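PDB 7A0Q: CrtC domain-containing protein from Fusarium vanettenii 77-13-4, which probably acts as a kievitone hydratase, a lyase that adds water to the plant isoflavonoid defence compound kievitone. Local coordinates for residues G57-S62 with L116-G121; L76-D81 with Y85-A90. All coordinates share one frame; numbering follows the deposited sequence.

Contact 1: G57-S62 with L116-G121; sequences GSWWSS and LDVSVG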
loop_
_atom_site.group_PDB
_atom_site.type_symbol
_atom_site.label_atom_id
_atom_site.label_comp_id
_atom_site.label_asym_id
_atom_site.label_seq_id
_atom_site.Cartn_x
_atom_site.Cartn_y
_atom_site.Cartn_z
ATOM N N GLY A 57 -8.652 12.290 2.711
ATOM C CA GLY A 57 -8.290 10.905 2.979
ATOM C C GLY A 57 -6.788 10.651 2.860
ATOM O O GLY A 57 -5.972 11.384 3.436
ATOM N N SER A 58 -6.428 9.583 2.142
ATOM C CA SER A 58 -5.092 9.014 2.170
ATOM C C SER A 58 -4.618 8.723 0.750
ATOM O O SER A 58 -5.390 8.252 -0.085
ATOM C CB SER A 58 -5.102 7.734 3.028
ATOM O OG SER A 58 -3.922 6.966 2.880
ATOM N N TRP A 59 -3.340 9.019 0.489
ATOM C CA TRP A 59 -2.685 8.780 -0.796
ATOM C C TRP A 59 -1.399 8.015 -0.494
ATOM O O TRP A 59 -0.638 8.429 0.382
ATOM C CB TRP A 59 -2.381 10.102 -1.524
ATOM C CG TRP A 59 -3.581 10.953 -1.900
ATOM C CD1 TRP A 59 -4.180 11.020 -3.120
ATOM C CD2 TRP A 59 -4.297 11.883 -1.055
ATOM N NE1 TRP A 59 -5.225 11.921 -3.094
ATOM C CE2 TRP A 59 -5.317 12.455 -1.834
ATOM C CE3 TRP A 59 -4.180 12.262 0.289
ATOM C CZ2 TRP A 59 -6.215 13.402 -1.321
ATOM C CZ3 TRP A 59 -5.064 13.210 0.799
ATOM C CH2 TRP A 59 -6.069 13.767 -0.007
ATOM N N TRP A 60 -1.156 6.905 -1.196
ATOM C CA TRP A 60 -0.162 5.937 -0.741
ATOM C C TRP A 60 0.465 5.219 -1.926
ATOM O O TRP A 60 -0.231 4.871 -2.880
ATOM C CB TRP A 60 -0.860 4.947 0.200
ATOM C CG TRP A 60 -0.064 3.927 0.924
ATOM C CD1 TRP A 60 0.273 3.951 2.249
ATOM C CD2 TRP A 60 0.402 2.667 0.416
ATOM N NE1 TRP A 60 0.942 2.806 2.591
ATOM C CE2 TRP A 60 1.037 1.996 1.486
ATOM C CE3 TRP A 60 0.350 2.046 -0.837
ATOM C CZ2 TRP A 60 1.630 0.742 1.342
ATOM C CZ3 TRP A 60 0.932 0.783 -0.979
ATOM C CH2 TRP A 60 1.565 0.150 0.106
ATOM N N SER A 61 1.780 5.003 -1.868
ATOM C CA SER A 61 2.446 4.255 -2.926
ATOM C C SER A 61 3.542 3.377 -2.350
ATOM O O SER A 61 4.258 3.772 -1.423
ATOM C CB SER A 61 3.038 5.180 -4.020
ATOM O OG SER A 61 4.064 6.048 -3.541
ATOM N N SER A 62 3.647 2.168 -2.895
ATOM C CA SER A 62 4.783 1.283 -2.638
ATOM C C SER A 62 5.413 0.896 -3.972
ATOM O O SER A 62 4.773 0.248 -4.805
ATOM C CB SER A 62 4.347 0.067 -1.820
ATOM O OG SER A 62 3.461 -0.773 -2.547
ATOM N N LEU A 116 -4.615 17.115 -7.458
ATOM C CA LEU A 116 -3.896 16.317 -6.474
ATOM C C LEU A 116 -2.504 16.919 -6.304
ATOM O O LEU A 116 -1.676 16.853 -7.218
ATOM C CB LEU A 116 -3.822 14.848 -6.899
ATOM C CG LEU A 116 -2.919 13.964 -6.035
ATOM C CD1 LEU A 116 -3.246 14.135 -4.551
ATOM C CD2 LEU A 116 -3.063 12.509 -6.466
ATOM N N ASP A 117 -2.261 17.498 -5.127
ATOM C CA ASP A 117 -0.948 18.057 -4.787
ATOM C C ASP A 117 -0.927 18.158 -3.256
ATOM O O ASP A 117 -1.325 19.175 -2.684
ATOM C CB ASP A 117 -0.717 19.409 -5.461
ATOM C CG ASP A 117 0.711 19.923 -5.298
ATOM O OD1 ASP A 117 1.458 19.424 -4.439
ATOM O OD2 ASP A 117 1.085 20.877 -6.020
ATOM N N VAL A 118 -0.488 17.080 -2.607
ATOM C CA VAL A 118 -0.447 17.010 -1.150
ATOM C C VAL A 118 1.011 16.959 -0.717
ATOM O O VAL A 118 1.837 16.271 -1.334
ATOM C CB VAL A 118 -1.236 15.808 -0.588
ATOM C CG1 VAL A 118 -2.764 15.977 -0.834
ATOM C CG2 VAL A 118 -0.714 14.493 -1.160
ATOM N N SER A 119 1.335 17.695 0.343
ATOM C CA SER A 119 2.728 17.768 0.751
ATOM C C SER A 119 2.847 18.196 2.203
ATOM O O SER A 119 1.962 18.853 2.759
ATOM C CB SER A 119 3.502 18.745 -0.137
ATOM O OG SER A 119 2.959 20.050 -0.013
ATOM N N VAL A 120 3.964 17.808 2.809
ATOM C CA VAL A 120 4.457 18.412 4.043
ATOM C C VAL A 120 5.898 18.800 3.744
ATOM O O VAL A 120 6.743 17.923 3.519
ATOM C CB VAL A 120 4.373 17.471 5.257
ATOM C CG1 VAL A 120 4.939 18.162 6.502
ATOM C CG2 VAL A 120 2.923 17.019 5.509
ATOM N N GLY A 121 6.174 20.101 3.713
ATOM C CA GLY A 121 7.499 20.498 3.282
ATOM C C GLY A 121 7.716 20.145 1.820
ATOM O O GLY A 121 6.792 20.163 1.004
#
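Leu116 and Val118 lie over one face of the Trp59 indole and join two layers of strands in the N-terminal lipocalin-like part of the protein. Strands 58-66 and 117-120 are not paired. Even at Trp59 and Val118 their CA atoms are 8.5 Å apart, and the two segments meet through side chains. Trp59 points toward the other strand. Its CG lies anti to the carbonyl carbon (chi1 -62°), and the indole extends between the layers. CB makes no contact with 116-121. CG is 4.2 Å from Leu116 CD1. CD1 of the indole meets both methyl groups of Leu116, CD1 and CD2. NE1 comes nearest, 3.3 Å from Leu116 CD1, which sits over the five-membered ring as a CH-pi contact. The N-H itself is taken by the backbone O of Gln51. CE2 also faces Leu116 CD1. Farther out, CE3, CZ3 and CH2 all meet Val118 CG1. Leu116 reaches the ring because its CG is anti to the backbone N (chi1 172°). Strand 123-127 adds Ile125 to the packing around both Trp59 and Val118, and Arg207 makes a cation-pi contact with the indole. No hydrogen bond crosses between the two segments. Val118 CG1 stands 4.0 Å from the centroid of the Trp59 six-membered ring, 11° off its normal.

Contact 2: L76-D81 with Y85-A90; sequences LAHYLD and YTYFRA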
loop_
_atom_site.group_PDB
_atom_site.type_symbol
_atom_site.label_atom_id
_atom_site.label_comp_id
_atom_site.label_asym_id
_atom_site.label_seq_id
_atom_site.Cartn_x
_atom_site.Cartn_y
_atom_site.Cartn_z
ATOM N N LEU A 76 8.383 3.458 -0.012
ATOM C CA LEU A 76 7.035 3.783 0.433
ATOM C C LEU A 76 6.861 5.291 0.533
ATOM O O LEU A 76 7.764 5.994 0.987
ATOM C CB LEU A 76 6.772 3.170 1.801
ATOM C CG LEU A 76 6.230 1.752 1.880
ATOM C CD1 LEU A 76 6.891 0.788 0.896
ATOM C CD2 LEU A 76 6.443 1.288 3.287
ATOM N N ALA A 77 5.700 5.783 0.109
ATOM C CA ALA A 77 5.320 7.177 0.301
ATOM C C ALA A 77 3.861 7.221 0.726
ATOM O O ALA A 77 3.033 6.503 0.158
ATOM C CB ALA A 77 5.501 8.001 -0.974
ATOM N N HIS A 78 3.539 8.069 1.705
ATOM C CA HIS A 78 2.170 8.108 2.208
ATOM C C HIS A 78 1.844 9.490 2.755
ATOM O O HIS A 78 2.572 9.993 3.615
ATOM C CB HIS A 78 1.993 7.060 3.306
ATOM C CG HIS A 78 0.641 7.080 3.945
ATOM N ND1 HIS A 78 0.464 6.941 5.304
ATOM C CD2 HIS A 78 -0.597 7.228 3.414
ATOM C CE1 HIS A 78 -0.828 6.990 5.582
ATOM N NE2 HIS A 78 -1.493 7.174 4.453
ATOM N N TYR A 79 0.749 10.085 2.276
ATOM C CA TYR A 79 0.212 11.325 2.832
ATOM C C TYR A 79 -1.165 11.057 3.418
ATOM O O TYR A 79 -2.010 10.446 2.761
ATOM C CB TYR A 79 0.104 12.425 1.770
ATOM C CG TYR A 79 -0.390 13.759 2.303
ATOM C CD1 TYR A 79 -1.750 14.017 2.461
ATOM C CD2 TYR A 79 0.513 14.767 2.631
ATOM C CE1 TYR A 79 -2.201 15.250 2.940
ATOM C CE2 TYR A 79 0.069 15.998 3.108
ATOM C CZ TYR A 79 -1.281 16.227 3.266
ATOM O OH TYR A 79 -1.707 17.454 3.730
ATOM N N LEU A 80 -1.397 11.537 4.637
ATOM C CA LEU A 80 -2.690 11.382 5.293
ATOM C C LEU A 80 -3.232 12.752 5.677
ATOM O O LEU A 80 -2.542 13.535 6.342
ATOM C CB LEU A 80 -2.575 10.494 6.539
ATOM C CG LEU A 80 -3.911 10.272 7.259
ATOM C CD1 LEU A 80 -4.846 9.416 6.419
ATOM C CD2 LEU A 80 -3.712 9.641 8.627
ATOM N N ASP A 81 -4.463 13.039 5.260
ATOM C CA ASP A 81 -5.188 14.193 5.769
ATOM C C ASP A 81 -6.086 13.753 6.918
ATOM O O ASP A 81 -6.797 12.753 6.805
ATOM C CB ASP A 81 -6.028 14.870 4.691
ATOM C CG ASP A 81 -6.800 16.050 5.247
ATOM O OD1 ASP A 81 -6.146 17.055 5.596
ATOM O OD2 ASP A 81 -8.040 15.956 5.380
ATOM N N TYR A 85 -4.338 16.875 12.218
ATOM C CA TYR A 85 -3.048 17.165 11.610
ATOM C C TYR A 85 -2.995 16.450 10.270
ATOM O O TYR A 85 -3.856 15.631 9.946
ATOM C CB TYR A 85 -1.881 16.724 12.511
ATOM C CG TYR A 85 -1.973 15.292 13.020
ATOM C CD1 TYR A 85 -1.882 14.210 12.148
ATOM C CD2 TYR A 85 -2.139 15.021 14.373
ATOM C CE1 TYR A 85 -1.959 12.906 12.604
ATOM C CE2 TYR A 85 -2.223 13.718 14.841
ATOM C CZ TYR A 85 -2.138 12.663 13.951
ATOM O OH TYR A 85 -2.219 11.364 14.400
ATOM N N THR A 86 -1.970 16.772 9.493
ATOM C CA THR A 86 -1.618 15.995 8.318
ATOM C C THR A 86 -0.263 15.360 8.561
ATOM O O THR A 86 0.474 15.754 9.465
ATOM C CB THR A 86 -1.549 16.869 7.062
ATOM O OG1 THR A 86 -0.429 17.756 7.187
ATOM C CG2 THR A 86 -2.804 17.685 6.894
ATOM N N TYR A 87 0.094 14.392 7.725
ATOM C CA TYR A 87 1.478 13.955 7.742
ATOM C C TYR A 87 1.855 13.363 6.401
ATOM O O TYR A 87 1.006 12.955 5.605
ATOM C CB TYR A 87 1.780 12.962 8.874
ATOM C CG TYR A 87 1.076 11.616 8.880
ATOM C CD1 TYR A 87 1.359 10.635 7.933
ATOM C CD2 TYR A 87 0.196 11.294 9.900
ATOM C CE1 TYR A 87 0.734 9.387 7.983
ATOM C CE2 TYR A 87 -0.424 10.044 9.962
ATOM C CZ TYR A 87 -0.154 9.099 8.998
ATOM O OH TYR A 87 -0.757 7.860 9.050
ATOM N N PHE A 88 3.155 13.389 6.143
ATOM C CA PHE A 88 3.770 12.613 5.084
ATOM C C PHE A 88 4.797 11.702 5.726
ATOM O O PHE A 88 5.540 12.125 6.619
ATOM C CB PHE A 88 4.445 13.516 4.041
ATOM C CG PHE A 88 5.049 12.763 2.877
ATOM C CD1 PHE A 88 4.255 12.340 1.811
ATOM C CD2 PHE A 88 6.414 12.488 2.845
ATOM C CE1 PHE A 88 4.822 11.650 0.731
ATOM C CE2 PHE A 88 6.988 11.803 1.774
ATOM C CZ PHE A 88 6.188 11.383 0.710
ATOM N N ARG A 89 4.838 10.453 5.276
ATOM C CA ARG A 89 5.829 9.512 5.767
ATOM C C ARG A 89 6.341 8.673 4.603
ATOM O O ARG A 89 5.659 8.501 3.586
ATOM C CB ARG A 89 5.265 8.633 6.907
ATOM C CG ARG A 89 4.026 7.831 6.545
ATOM C CD ARG A 89 3.438 7.191 7.795
ATOM N NE ARG A 89 2.290 6.345 7.484
ATOM C CZ ARG A 89 1.607 5.652 8.393
ATOM N NH1 ARG A 89 1.957 5.717 9.679
ATOM N NH2 ARG A 89 0.578 4.899 8.022
ATOM N N ALA A 90 7.574 8.198 4.732
ATOM C CA ALA A 90 8.219 7.512 3.618
ATOM C C ALA A 90 9.325 6.625 4.156
ATOM O O ALA A 90 9.879 6.881 5.229
ATOM C CB ALA A 90 8.794 8.505 2.597
#
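His78 and Arg89 face each other as a hydrogen-bonded pair of the antiparallel hairpin formed by strands 72-81 and 86-94. Their backbones exchange two bonds: His78 N to Arg89 O, and Arg89 N to His78 O at 2.8 Å. Leu80 and Tyr87 form the next such pair, with Leu80 N giving to Tyr87 O at 3.0 Å and Tyr87 N to Leu80 O. The side chains of His78 and Arg89 lie side by side and add a bond of their own. Arg89 NE donates to His78 ND1, the acceptor, at 2.9 Å, and the bond is bent (139° at the hydrogen). The donor lies in the imidazole plane, while ND1 is tilted from the guanidinium plane. Both imidazole nitrogens have partners, since NE2 is hydrogen-bonded to Ser58 OG, while Arg89 NH1 and Tyr87 OH make weak hydrogen bonds to Gln315 O and Leu314 O.

Tyr87 stands beside this pair. Its CG lies between the backbone N and the carbonyl carbon (chi1 63°). Its OH stands over the centre of the guanidinium. Leu80 CB covers one face of the Tyr87 ring, 3.9 Å from the centroid. On the opposite sheet face, Tyr79 OH and Asp81 OD1 both bond to Thr110 OG1, and Thr86 belongs to the magnesium site with Ser109 and Ser119. Tyr79 OH also packs 3.4 Å from Thr86 CG2. Ala77 CB meets Phe88 CZ at 3.8 Å. Strand 58-66 pairs with 72-81 on one side of the hairpin, strand 100-107 pairs with 86-94 on the other, and strand 117-120 packs against Tyr79, Thr86 and Phe88.

Both contacts are largely buried, and their centres are about 6 Å apart. They share a sheet: strand 58-66 of contact 1 is the neighbour of strand 72-81 of contact 2, joined by probable hydrogen bonds from Ser61 N to Ala77 O and from Tyr79 N to Trp59 O. Contact 2 binds strands within that sheet, so backbone bonds dominate, with polar side chains on both faces. Contact 1 crosses between layers and relies on aliphatic groups against an indole. Tyr79 connects the two, since its ring also packs on Val118. The magnesium site draws on both, taking Ser119 from 116-121 and Thr86 from 85-90. Along the chain, contact 2 lies within the loop closed by contact 1.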